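Local coordinates for protein peptidase S15/CocE/NonD (Thaumarchaeota archaeon SCGC AB-539-E09, PDB 4PF1) that is a serine peptidase of the alpha/beta hydrolase fold that probably works as an aminopeptidase, cleaving residues from the N-terminal ends of peptides, at residues V45-I50 / V102-R107; K434-R439 / R467-V472; I62-T67 / D139-L144; G159-G164 / A185-G190. All coordinates share one frame; numbering follows the deposited sequence.

Contact 1 (V45-I50 / V102-R107); sequences VKLNTI and VYQDVR
Thr49 and Gln104 face each other as a non-hydrogen-bonded antiparallel pair, and their side chains do the bonding that the backbone does not do there. With CG anti to its backbone N (chi1 -179°) and the chain extended, Gln104 reaches across to place NE2 3.0 Å from Thr49 OG1, the hydroxyl lying almost in the amide plane. That hydroxyl in turn donates to Leu47 O at 3.1 Å, from above the carbonyl plane, so it serves as acceptor and donor at once. A valine at Thr49 would probably leave the NE2 of Gln104 and the carbonyl of Leu47 each short of one bond. Gln104 is held further by Arg66 at OE1 and Thr140 at NE2. Next along the strands, Ile50 and Tyr103 exchange backbone bonds, Ile50 N to Tyr103 O at 2.7 Å and Tyr103 N to Ile50 O at 2.9 Å. On the other side of Thr49-Gln104, Asp105 N donates to Asn48 O (2.8 Å), nearly along the C=O axis, while Asn48 ND2 meets Asp105 OD2 at 2.9 Å from above the carboxylate plane. Glu72 also takes the Asn48 amide, and Asp105 accepts from the backbone N of Ala71 and Gly111. Val45 CG1 covers one face of the Arg107 guanidinium, which is salt-bridged to Asp43 and Asp136. The Gln104 and Asn48 amide nitrogens, Thr49 hydroxyl and Asp105 carboxylate thus have partners, bonds likely to help fix the register.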
loop_
_atom_site.group_PDB
_atom_site.type_symbol
_atom_site.label_atom_id
_atom_site.label_comp_id
_atom_site.label_asym_id
_atom_site.label_seq_id
_atom_site.Cartn_x
_atom_site.Cartn_y
_atom_site.Cartn_z
ATOM N N VAL A 45 -37.292 31.538 16.432
ATOM C CA VAL A 45 -35.915 31.144 16.100
ATOM C C VAL A 45 -35.927 30.305 14.800
ATOM O O VAL A 45 -36.739 29.393 14.671
ATOM C CB VAL A 45 -35.260 30.400 17.293
ATOM C CG1 VAL A 45 -33.889 29.849 16.927
ATOM C CG2 VAL A 45 -35.165 31.314 18.513
ATOM N N LYS A 46 -35.065 30.659 13.823
ATOM C CA LYS A 46 -35.037 29.995 12.513
ATOM C C LYS A 46 -33.945 28.921 12.410
ATOM O O LYS A 46 -32.795 29.166 12.788
ATOM C CB LYS A 46 -34.868 31.027 11.383
ATOM C CG LYS A 46 -36.045 31.984 11.243
ATOM C CD LYS A 46 -35.867 32.917 10.055
ATOM C CE LYS A 46 -36.514 34.261 10.279
ATOM N NZ LYS A 46 -35.687 35.131 11.161
ATOM N N LEU A 47 -34.308 27.739 11.861
ATOM C CA LEU A 47 -33.379 26.621 11.665
ATOM C C LEU A 47 -33.027 26.455 10.189
ATOM O O LEU A 47 -33.921 26.455 9.334
ATOM C CB LEU A 47 -33.953 25.288 12.215
ATOM C CG LEU A 47 -34.365 25.224 13.707
ATOM C CD1 LEU A 47 -34.616 23.788 14.129
ATOM C CD2 LEU A 47 -33.309 25.843 14.623
ATOM N N ASN A 48 -31.722 26.295 9.891
ATOM C CA ASN A 48 -31.233 26.114 8.529
ATOM C C ASN A 48 -31.613 24.725 8.018
ATOM O O ASN A 48 -31.228 23.718 8.618
ATOM C CB ASN A 48 -29.724 26.336 8.464
ATOM C CG ASN A 48 -29.177 26.397 7.065
ATOM O OD1 ASN A 48 -29.819 26.910 6.138
ATOM N ND2 ASN A 48 -27.970 25.882 6.884
ATOM N N THR A 49 -32.419 24.676 6.942
ATOM C CA THR A 49 -32.949 23.423 6.413
ATOM C C THR A 49 -32.596 23.251 4.930
ATOM O O THR A 49 -32.953 24.090 4.100
ATOM C CB THR A 49 -34.465 23.366 6.659
ATOM O OG1 THR A 49 -34.741 23.832 7.984
ATOM C CG2 THR A 49 -35.034 21.977 6.481
ATOM N N ILE A 50 -31.909 22.147 4.605
ATOM C CA ILE A 50 -31.480 21.832 3.241
ATOM C C ILE A 50 -32.393 20.753 2.674
ATOM O O ILE A 50 -32.376 19.619 3.152
ATOM C CB ILE A 50 -29.973 21.414 3.196
ATOM C CG1 ILE A 50 -29.046 22.411 3.972
ATOM C CG2 ILE A 50 -29.486 21.153 1.759
ATOM C CD1 ILE A 50 -29.216 23.951 3.647
ATOM N N VAL A 102 -33.924 15.599 3.299
ATOM C CA VAL A 102 -33.845 16.853 4.043
ATOM C C VAL A 102 -32.852 16.746 5.208
ATOM O O VAL A 102 -32.964 15.844 6.041
ATOM C CB VAL A 102 -35.252 17.307 4.544
ATOM C CG1 VAL A 102 -35.161 18.588 5.360
ATOM C CG2 VAL A 102 -36.228 17.483 3.385
ATOM N N TYR A 103 -31.910 17.702 5.279
ATOM C CA TYR A 103 -30.945 17.822 6.372
ATOM C C TYR A 103 -31.100 19.176 7.017
ATOM O O TYR A 103 -31.111 20.196 6.320
ATOM C CB TYR A 103 -29.503 17.604 5.885
ATOM C CG TYR A 103 -29.085 16.153 5.908
ATOM C CD1 TYR A 103 -29.584 15.248 4.973
ATOM C CD2 TYR A 103 -28.212 15.674 6.880
ATOM C CE1 TYR A 103 -29.234 13.901 5.013
ATOM C CE2 TYR A 103 -27.833 14.333 6.914
ATOM C CZ TYR A 103 -28.352 13.450 5.982
ATOM O OH TYR A 103 -28.009 12.125 6.020
ATOM N N GLN A 104 -31.265 19.199 8.340
ATOM C CA GLN A 104 -31.470 20.450 9.052
ATOM C C GLN A 104 -30.436 20.637 10.143
ATOM O O GLN A 104 -30.167 19.702 10.903
ATOM C CB GLN A 104 -32.893 20.498 9.651
ATOM C CG GLN A 104 -33.210 21.792 10.409
ATOM C CD GLN A 104 -34.544 21.735 11.095
ATOM O OE1 GLN A 104 -34.736 21.012 12.080
ATOM N NE2 GLN A 104 -35.483 22.534 10.619
ATOM N N ASP A 105 -29.878 21.860 10.250
ATOM C CA ASP A 105 -28.973 22.195 11.344
ATOM C C ASP A 105 -29.803 22.304 12.613
ATOM O O ASP A 105 -30.812 23.020 12.620
ATOM C CB ASP A 105 -28.226 23.521 11.076
ATOM C CG ASP A 105 -27.143 23.478 10.008
ATOM O OD1 ASP A 105 -26.392 22.477 9.961
ATOM O OD2 ASP A 105 -26.984 24.488 9.288
ATOM N N VAL A 106 -29.431 21.557 13.670
ATOM C CA VAL A 106 -30.149 21.631 14.948
ATOM C C VAL A 106 -29.962 23.037 15.539
ATOM O O VAL A 106 -29.020 23.742 15.161
ATOM C CB VAL A 106 -29.734 20.525 15.962
ATOM C CG1 VAL A 106 -30.047 19.129 15.427
ATOM C CG2 VAL A 106 -28.265 20.648 16.362
ATOM N N ARG A 107 -30.860 23.440 16.453
ATOM C CA ARG A 107 -30.817 24.743 17.117
ATOM C C ARG A 107 -29.418 25.046 17.675
ATOM O O ARG A 107 -28.798 24.183 18.306
ATOM C CB ARG A 107 -31.867 24.789 18.243
ATOM C CG ARG A 107 -32.087 26.164 18.863
ATOM C CD ARG A 107 -33.102 26.100 19.990
ATOM N NE ARG A 107 -34.472 25.945 19.488
ATOM C CZ ARG A 107 -35.364 26.929 19.438
ATOM N NH1 ARG A 107 -36.583 26.705 18.964
ATOM N NH2 ARG A 107 -35.051 28.140 19.879
#

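Contact 2 (K434-R439 / R467-V472); sequences KPVPYR and RTDVLV
Val436 lies against the salt-bridged pair Arg467 and Asp469, CG1 toward the arginine, CG2 chiefly against the aspartate. Its CG1, anti to the backbone N (chi1 -175°), rests 3.9 Å from Arg467 NE, while CG2 comes within 3.4 Å of Asp469 OD2. The Pro437 ring joins in: its CD and Val436 CG1 sit over the same guanidinium face, with Pro437 CD 3.6 Å from Arg467 NH1. The arginine chain bends at its third torsion (68°), which swings the head back toward its own turn. Asp469 takes the crowded position, CG between the backbone N and the carbonyl carbon, presenting its carboxylate to that head. The grip is side-on, Arg467 NE to Asp469 OD1 at 2.8 Å and Arg467 NH2 to Asp469 OD2 at 2.8 Å, the latter nearly straight. A water lies within hydrogen-bonding distance of both Lys434 O and Asp469 OD2. Beyond the pair, Arg467 NH2 also bonds Ser466 O of the second subunit, and Lys434 NZ reaches Val470 O there. In this C-terminal non-catalytic domain, then, a buried ion pair across the type I turn 467-470 is covered on one guanidinium face by apolar groups, which would probably strengthen its attraction, beside a subunit interface.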
loop_
_atom_site.group_PDB
_atom_site.type_symbol
_atom_site.label_atom_id
_atom_site.label_comp_id
_atom_site.label_asym_id
_atom_site.label_seq_id
_atom_site.Cartn_x
_atom_site.Cartn_y
_atom_site.Cartn_z
ATOM N N LYS A 434 2.387 4.102 34.957
ATOM C CA LYS A 434 2.534 3.337 33.713
ATOM C C LYS A 434 1.167 2.735 33.300
ATOM O O LYS A 434 0.976 1.519 33.399
ATOM C CB LYS A 434 3.603 2.241 33.874
ATOM C CG LYS A 434 5.027 2.756 33.758
ATOM C CD LYS A 434 6.026 1.656 34.040
ATOM C CE LYS A 434 7.423 2.061 33.670
ATOM N NZ LYS A 434 8.431 1.162 34.282
ATOM N N PRO A 435 0.169 3.564 32.886
ATOM C CA PRO A 435 -1.135 2.987 32.521
ATOM C C PRO A 435 -1.052 2.119 31.270
ATOM O O PRO A 435 -0.230 2.375 30.384
ATOM C CB PRO A 435 -2.022 4.214 32.297
ATOM C CG PRO A 435 -1.081 5.309 31.960
ATOM C CD PRO A 435 0.181 5.034 32.709
ATOM N N VAL A 436 -1.887 1.081 31.214
ATOM C CA VAL A 436 -1.941 0.159 30.079
ATOM C C VAL A 436 -2.516 0.911 28.848
ATOM O O VAL A 436 -3.615 1.471 28.935
ATOM C CB VAL A 436 -2.768 -1.122 30.412
ATOM C CG1 VAL A 436 -2.721 -2.120 29.258
ATOM C CG2 VAL A 436 -2.285 -1.778 31.706
ATOM N N PRO A 437 -1.784 0.969 27.711
ATOM C CA PRO A 437 -2.340 1.652 26.533
ATOM C C PRO A 437 -3.491 0.839 25.921
ATOM O O PRO A 437 -3.350 -0.373 25.736
ATOM C CB PRO A 437 -1.140 1.781 25.598
ATOM C CG PRO A 437 -0.238 0.661 25.976
ATOM C CD PRO A 437 -0.456 0.379 27.428
ATOM N N TYR A 438 -4.659 1.496 25.667
ATOM C CA TYR A 438 -5.856 0.824 25.124
ATOM C C TYR A 438 -5.584 0.264 23.726
ATOM O O TYR A 438 -6.239 -0.685 23.299
ATOM C CB TYR A 438 -7.087 1.759 25.131
ATOM C CG TYR A 438 -7.222 2.704 23.954
ATOM C CD1 TYR A 438 -6.355 3.783 23.798
ATOM C CD2 TYR A 438 -8.306 2.611 23.084
ATOM C CE1 TYR A 438 -6.505 4.686 22.744
ATOM C CE2 TYR A 438 -8.480 3.522 22.041
ATOM C CZ TYR A 438 -7.574 4.556 21.871
ATOM O OH TYR A 438 -7.748 5.455 20.846
ATOM N N ARG A 439 -4.593 0.843 23.039
ATOM C CA ARG A 439 -4.114 0.410 21.733
ATOM C C ARG A 439 -2.615 0.506 21.719
ATOM O O ARG A 439 -2.037 1.155 22.599
ATOM C CB ARG A 439 -4.689 1.290 20.621
ATOM C CG ARG A 439 -6.182 1.212 20.444
ATOM C CD ARG A 439 -6.570 1.878 19.147
ATOM N NE ARG A 439 -6.496 0.941 18.025
ATOM C CZ ARG A 439 -6.557 1.297 16.747
ATOM N NH1 ARG A 439 -6.673 2.576 16.412
ATOM N NH2 ARG A 439 -6.502 0.379 15.796
ATOM N N ARG A 467 1.931 -8.594 29.204
ATOM C CA ARG A 467 2.164 -7.593 30.258
ATOM C C ARG A 467 1.935 -8.166 31.655
ATOM O O ARG A 467 0.969 -8.900 31.872
ATOM C CB ARG A 467 1.267 -6.369 30.051
ATOM C CG ARG A 467 1.707 -5.451 28.920
ATOM C CD ARG A 467 0.808 -4.229 28.818
ATOM N NE ARG A 467 0.960 -3.334 29.971
ATOM C CZ ARG A 467 1.609 -2.174 29.939
ATOM N NH1 ARG A 467 2.150 -1.739 28.806
ATOM N NH2 ARG A 467 1.702 -1.429 31.031
ATOM N N THR A 468 2.800 -7.786 32.613
ATOM C CA THR A 468 2.726 -8.264 33.999
ATOM C C THR A 468 1.607 -7.572 34.789
ATOM O O THR A 468 1.188 -8.099 35.820
ATOM C CB THR A 468 4.076 -8.109 34.704
ATOM O OG1 THR A 468 4.548 -6.773 34.539
ATOM C CG2 THR A 468 5.119 -9.103 34.201
ATOM N N ASP A 469 1.110 -6.408 34.302
ATOM C CA ASP A 469 0.016 -5.669 34.952
ATOM C C ASP A 469 -1.355 -6.030 34.310
ATOM O O ASP A 469 -2.316 -5.262 34.409
ATOM C CB ASP A 469 0.279 -4.140 34.912
ATOM C CG ASP A 469 0.469 -3.536 33.525
ATOM O OD1 ASP A 469 0.583 -4.310 32.547
ATOM O OD2 ASP A 469 0.545 -2.293 33.425
ATOM N N VAL A 470 -1.433 -7.213 33.662
ATOM C CA VAL A 470 -2.641 -7.728 33.001
ATOM C C VAL A 470 -2.797 -9.219 33.358
ATOM O O VAL A 470 -1.806 -9.949 33.372
ATOM C CB VAL A 470 -2.592 -7.515 31.443
ATOM C CG1 VAL A 470 -3.813 -8.125 30.748
ATOM C CG2 VAL A 470 -2.452 -6.037 31.076
ATOM N N LEU A 471 -4.031 -9.665 33.659
ATOM C CA LEU A 471 -4.303 -11.074 33.944
ATOM C C LEU A 471 -4.906 -11.729 32.724
ATOM O O LEU A 471 -5.670 -11.088 32.001
ATOM C CB LEU A 471 -5.226 -11.251 35.154
ATOM C CG LEU A 471 -4.690 -10.810 36.519
ATOM C CD1 LEU A 471 -5.716 -11.051 37.591
ATOM C CD2 LEU A 471 -3.375 -11.524 36.881
ATOM N N VAL A 472 -4.526 -12.984 32.454
ATOM C CA VAL A 472 -4.990 -13.704 31.264
ATOM C C VAL A 472 -5.469 -15.118 31.635
ATOM O O VAL A 472 -4.823 -15.807 32.428
ATOM C CB VAL A 472 -3.883 -13.764 30.156
ATOM C CG1 VAL A 472 -4.447 -14.287 28.841
ATOM C CG2 VAL A 472 -3.215 -12.401 29.943
HETATM O O HOH W 1 0.062 -0.338 35.230
#

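Contact 3 (I62-T67 / D139-L144); sequences IVLTRT and DTIDWL
Leu64 turns its CG anti to the backbone N (chi1 173°), and this carries both of its methyls off the strand toward the helix, where Thr140, Ile141 and Leu144 receive them. On the same side of the strand, Ile62 holds CG1 anti to the carbonyl carbon (chi1 -67°) and stretches out to CD1, the atom that does its touching. The CB of Leu144 points toward the strand, whereas Ile141 starts out along the flank and only its outer part comes near. The pairs meet by methyl and methylene contact. Ile62 CD1 lies 4.2 Å from Leu144 CB, and Leu64 CD2 is at the same separation, 4.2 Å, from Ile141 CG1. Leu64 CD1 stands 4.5 Å from Leu144 CD1, and Leu64 CD2 also comes to 4.4 Å from Thr140 CG2. Leu64 is therefore set among three helix residues spaced over one turn. No hydrogen bond crosses here, so the fit rests on shape and burial, at ordinary van der Waals distances. The short axes of strand and helix approach to 11.2 Å and run at 146°, roughly antiparallel. The helix 133-147 is the crossover between parallel strands 100-105 and 154-160, and strand 60-67 lies between those two in the sheet, beneath the helix. Val102 of strand 100-105 touches Ile62 and Leu64, while Ile51 of strand 46-54 touches Leu144.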
loop_
_atom_site.group_PDB
_atom_site.type_symbol
_atom_site.label_atom_id
_atom_site.label_comp_id
_atom_site.label_asym_id
_atom_site.label_seq_id
_atom_site.Cartn_x
_atom_site.Cartn_y
_atom_site.Cartn_z
ATOM N N ILE A 62 -40.682 12.100 2.333
ATOM C CA ILE A 62 -39.539 12.871 2.827
ATOM C C ILE A 62 -38.748 12.034 3.841
ATOM O O ILE A 62 -39.340 11.376 4.698
ATOM C CB ILE A 62 -40.011 14.226 3.446
ATOM C CG1 ILE A 62 -40.600 15.170 2.365
ATOM C CG2 ILE A 62 -38.885 14.925 4.252
ATOM C CD1 ILE A 62 -41.532 16.271 2.922
ATOM N N VAL A 63 -37.413 12.078 3.753
ATOM C CA VAL A 63 -36.541 11.413 4.716
ATOM C C VAL A 63 -35.700 12.523 5.409
ATOM O O VAL A 63 -34.907 13.204 4.756
ATOM C CB VAL A 63 -35.716 10.241 4.098
ATOM C CG1 VAL A 63 -34.811 10.701 2.958
ATOM C CG2 VAL A 63 -34.932 9.485 5.163
ATOM N N LEU A 64 -35.997 12.780 6.696
ATOM C CA LEU A 64 -35.419 13.875 7.478
ATOM C C LEU A 64 -34.290 13.426 8.412
ATOM O O LEU A 64 -34.418 12.427 9.116
ATOM C CB LEU A 64 -36.542 14.570 8.303
ATOM C CG LEU A 64 -36.130 15.646 9.340
ATOM C CD1 LEU A 64 -35.549 16.887 8.668
ATOM C CD2 LEU A 64 -37.300 16.032 10.216
ATOM N N THR A 65 -33.207 14.218 8.450
ATOM C CA THR A 65 -32.077 14.011 9.350
ATOM C C THR A 65 -31.723 15.361 9.985
ATOM O O THR A 65 -31.537 16.346 9.274
ATOM C CB THR A 65 -30.897 13.354 8.619
ATOM O OG1 THR A 65 -31.356 12.172 7.952
ATOM C CG2 THR A 65 -29.753 12.996 9.569
ATOM N N ARG A 66 -31.686 15.407 11.322
ATOM C CA ARG A 66 -31.394 16.627 12.078
ATOM C C ARG A 66 -30.005 16.480 12.694
ATOM O O ARG A 66 -29.763 15.543 13.458
ATOM C CB ARG A 66 -32.496 16.882 13.123
ATOM C CG ARG A 66 -33.908 16.863 12.497
ATOM C CD ARG A 66 -35.007 17.341 13.424
ATOM N NE ARG A 66 -34.839 18.748 13.781
ATOM C CZ ARG A 66 -34.429 19.171 14.971
ATOM N NH1 ARG A 66 -34.266 20.463 15.201
ATOM N NH2 ARG A 66 -34.174 18.300 15.941
ATOM N N THR A 67 -29.064 17.353 12.279
ATOM C CA THR A 67 -27.646 17.205 12.599
ATOM C C THR A 67 -26.963 18.428 13.252
ATOM O O THR A 67 -27.171 19.560 12.812
ATOM C CB THR A 67 -26.879 16.852 11.279
ATOM O OG1 THR A 67 -25.491 16.643 11.548
ATOM C CG2 THR A 67 -27.042 17.914 10.176
ATOM N N ASP A 139 -42.441 21.488 14.304
ATOM C CA ASP A 139 -42.539 22.730 13.528
ATOM C C ASP A 139 -41.850 22.582 12.161
ATOM O O ASP A 139 -42.301 23.183 11.184
ATOM C CB ASP A 139 -41.948 23.912 14.317
ATOM C CG ASP A 139 -42.594 24.143 15.677
ATOM O OD1 ASP A 139 -43.758 23.717 15.866
ATOM O OD2 ASP A 139 -41.931 24.738 16.554
ATOM N N THR A 140 -40.789 21.749 12.090
ATOM C CA THR A 140 -40.056 21.463 10.852
ATOM C C THR A 140 -40.911 20.586 9.915
ATOM O O THR A 140 -41.054 20.928 8.740
ATOM C CB THR A 140 -38.691 20.810 11.167
ATOM O OG1 THR A 140 -37.885 21.750 11.876
ATOM C CG2 THR A 140 -37.951 20.345 9.911
ATOM N N ILE A 141 -41.481 19.469 10.436
ATOM C CA ILE A 141 -42.303 18.542 9.640
ATOM C C ILE A 141 -43.555 19.265 9.106
ATOM O O ILE A 141 -43.912 19.077 7.939
ATOM C CB ILE A 141 -42.668 17.244 10.429
ATOM C CG1 ILE A 141 -41.400 16.414 10.756
ATOM C CG2 ILE A 141 -43.689 16.389 9.652
ATOM C CD1 ILE A 141 -41.625 15.213 11.716
ATOM N N ASP A 142 -44.188 20.112 9.945
ATOM C CA ASP A 142 -45.385 20.881 9.582
ATOM C C ASP A 142 -45.111 21.817 8.410
ATOM O O ASP A 142 -45.925 21.887 7.489
ATOM C CB ASP A 142 -45.916 21.674 10.781
ATOM C CG ASP A 142 -47.371 22.072 10.630
ATOM O OD1 ASP A 142 -48.243 21.169 10.684
ATOM O OD2 ASP A 142 -47.640 23.279 10.453
ATOM N N TRP A 143 -43.959 22.519 8.430
ATOM C CA TRP A 143 -43.562 23.410 7.341
ATOM C C TRP A 143 -43.274 22.609 6.063
ATOM O O TRP A 143 -43.717 23.006 4.989
ATOM C CB TRP A 143 -42.331 24.242 7.732
ATOM C CG TRP A 143 -42.015 25.342 6.756
ATOM C CD1 TRP A 143 -42.393 26.648 6.844
ATOM C CD2 TRP A 143 -41.278 25.219 5.528
ATOM N NE1 TRP A 143 -41.932 27.350 5.754
ATOM C CE2 TRP A 143 -41.254 26.494 4.924
ATOM C CE3 TRP A 143 -40.644 24.147 4.872
ATOM C CZ2 TRP A 143 -40.606 26.734 3.706
ATOM C CZ3 TRP A 143 -40.017 24.382 3.658
ATOM C CH2 TRP A 143 -40.005 25.660 3.085
ATOM N N LEU A 144 -42.509 21.502 6.182
ATOM C CA LEU A 144 -42.102 20.661 5.051
ATOM C C LEU A 144 -43.298 20.112 4.257
ATOM O O LEU A 144 -43.344 20.304 3.044
ATOM C CB LEU A 144 -41.203 19.500 5.516
ATOM C CG LEU A 144 -39.762 19.858 5.912
ATOM C CD1 LEU A 144 -39.111 18.716 6.672
ATOM C CD2 LEU A 144 -38.922 20.237 4.697
#

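Contact 4 (G159-G164 / A185-G190); sequences GGSYEG and ASMVDG
Ser161 has a backbone that few residues other than glycine adopt (phi 61°, psi -118°), and the loop 185-190 is closely fitted to it. Ala185 O stands 3.2 Å from Ser161 CA in a CA-H...O contact and takes a weak bond from Ser161 N. Two residues on, Met187 N donates, again weakly, to Ser161 O at 3.3 Å. These bonds hold the sharp turn between strand 154-160 and helix 162-169 from outside. The turn is the nucleophile elbow of the alpha/beta hydrolase fold, here Gly159-Gly160-Ser161-Tyr162-Glu163-Gly164, in which the strained serine sits between strand and helix with its side chain projecting. Ser161 OG bonds His328 NE2, and the two probably form the catalytic triad with Asp295; OG also bonds a glycerol, probably from the crystallisation liquor. Small residues are demanded nearby: a CB on Gly159 would run into Glu163 O, and one on Gly164 would collide with Ser186 OG. Met187 bends at its third torsion (69°) and lays its sulfur beside the start of the helix, SD 3.6 Å from Tyr162 CA. The same SD makes a Met-aromatic contact with the Tyr162 ring, 4.7 Å from the centroid and oblique to it, nearest to CD2 at 3.8 Å. An alanine at Met187 would probably open a gap beside the Tyr162 ring and take support from the backbone next to the serine. At its far end Tyr162 OH is bonded to Asn119 N and Tyr116 OH.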
loop_
_atom_site.group_PDB
_atom_site.type_symbol
_atom_site.label_atom_id
_atom_site.label_comp_id
_atom_site.label_asym_id
_atom_site.label_seq_id
_atom_site.Cartn_x
_atom_site.Cartn_y
_atom_site.Cartn_z
ATOM N N GLY A 159 -30.982 8.451 10.877
ATOM C CA GLY A 159 -29.703 9.015 11.287
ATOM C C GLY A 159 -28.982 8.198 12.334
ATOM O O GLY A 159 -29.602 7.406 13.047
ATOM N N GLY A 160 -27.672 8.401 12.424
ATOM C CA GLY A 160 -26.820 7.705 13.378
ATOM C C GLY A 160 -26.159 8.613 14.396
ATOM O O GLY A 160 -25.945 9.798 14.125
ATOM N N SER A 161 -25.809 8.045 15.576
ATOM C CA SER A 161 -25.132 8.742 16.685
ATOM C C SER A 161 -25.993 9.918 17.208
ATOM O O SER A 161 -27.109 9.675 17.679
ATOM C CB SER A 161 -23.744 9.210 16.251
ATOM O OG SER A 161 -22.895 9.427 17.362
ATOM N N TYR A 162 -25.494 11.180 17.106
ATOM C CA TYR A 162 -26.247 12.382 17.499
ATOM C C TYR A 162 -27.491 12.519 16.614
ATOM O O TYR A 162 -28.559 12.884 17.105
ATOM C CB TYR A 162 -25.362 13.636 17.382
ATOM C CG TYR A 162 -25.782 14.805 18.253
ATOM C CD1 TYR A 162 -26.953 15.515 17.985
ATOM C CD2 TYR A 162 -24.949 15.283 19.259
ATOM C CE1 TYR A 162 -27.316 16.628 18.746
ATOM C CE2 TYR A 162 -25.302 16.393 20.027
ATOM C CZ TYR A 162 -26.480 17.070 19.758
ATOM O OH TYR A 162 -26.825 18.173 20.504
ATOM N N GLU A 163 -27.358 12.176 15.316
ATOM C CA GLU A 163 -28.471 12.188 14.362
ATOM C C GLU A 163 -29.471 11.072 14.700
ATOM O O GLU A 163 -30.637 11.163 14.334
ATOM C CB GLU A 163 -27.963 12.052 12.919
ATOM C CG GLU A 163 -27.102 13.227 12.476
ATOM C CD GLU A 163 -26.403 13.077 11.138
ATOM O OE1 GLU A 163 -26.592 12.037 10.469
ATOM O OE2 GLU A 163 -25.661 14.009 10.758
ATOM N N GLY A 164 -28.999 10.049 15.414
ATOM C CA GLY A 164 -29.829 8.962 15.916
ATOM C C GLY A 164 -30.600 9.411 17.138
ATOM O O GLY A 164 -31.760 9.040 17.316
ATOM N N ALA A 185 -27.078 3.475 15.695
ATOM C CA ALA A 185 -26.070 3.669 16.757
ATOM C C ALA A 185 -26.309 4.958 17.590
ATOM O O ALA A 185 -25.401 5.777 17.737
ATOM C CB ALA A 185 -24.690 3.720 16.121
ATOM N N SER A 186 -27.536 5.128 18.110
ATOM C CA SER A 186 -27.977 6.334 18.809
ATOM C C SER A 186 -27.278 6.591 20.139
ATOM O O SER A 186 -26.879 5.653 20.837
ATOM C CB SER A 186 -29.481 6.278 19.052
ATOM O OG SER A 186 -30.191 6.214 17.827
ATOM N N MET A 187 -27.177 7.886 20.503
ATOM C CA MET A 187 -26.685 8.330 21.802
ATOM C C MET A 187 -27.848 8.158 22.777
ATOM O O MET A 187 -28.883 8.810 22.607
ATOM C CB MET A 187 -26.212 9.800 21.735
ATOM C CG MET A 187 -25.025 10.027 20.806
ATOM S SD MET A 187 -24.574 11.779 20.615
ATOM C CE MET A 187 -23.946 12.123 22.216
ATOM N N VAL A 188 -27.742 7.202 23.709
ATOM C CA VAL A 188 -28.849 6.885 24.624
ATOM C C VAL A 188 -28.471 7.227 26.067
ATOM O O VAL A 188 -29.209 7.954 26.733
ATOM C CB VAL A 188 -29.298 5.408 24.456
ATOM C CG1 VAL A 188 -30.235 4.959 25.576
ATOM C CG2 VAL A 188 -29.947 5.196 23.093
ATOM N N ASP A 189 -27.344 6.696 26.554
ATOM C CA ASP A 189 -26.884 7.003 27.898
ATOM C C ASP A 189 -25.387 7.269 27.868
ATOM O O ASP A 189 -24.582 6.332 27.830
ATOM C CB ASP A 189 -27.247 5.885 28.894
ATOM C CG ASP A 189 -27.295 6.344 30.344
ATOM O OD1 ASP A 189 -26.409 7.132 30.751
ATOM O OD2 ASP A 189 -28.169 5.857 31.089
ATOM N N GLY A 190 -25.039 8.555 27.887
ATOM C CA GLY A 190 -23.664 9.036 27.832
ATOM C C GLY A 190 -22.817 8.700 29.043
ATOM O O GLY A 190 -21.594 8.818 28.988
#

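Overall arrangement
Contacts 1, 3 and 4 belong to one alpha/beta hydrolase sheet, whose strands run 46-54, 100-105, 60-67, 154-160 and 178-184 side by side. Contacts 1 and 3 have centres about 8 Å apart and touch; their segments alternate along the chain (45-50, 62-67, 102-107, 139-144). Contact 4 lies about 18 Å from the centres of both and meets contact 3 through Thr67 and Glu163, so the end of strand 60-67 is tied to the turn that carries the probable nucleophile. Contact 2, last in the chain and about 31 Å from contact 4 between centres, joins the C-terminal domain to helix 231-238 of the catalytic part, at a subunit interface.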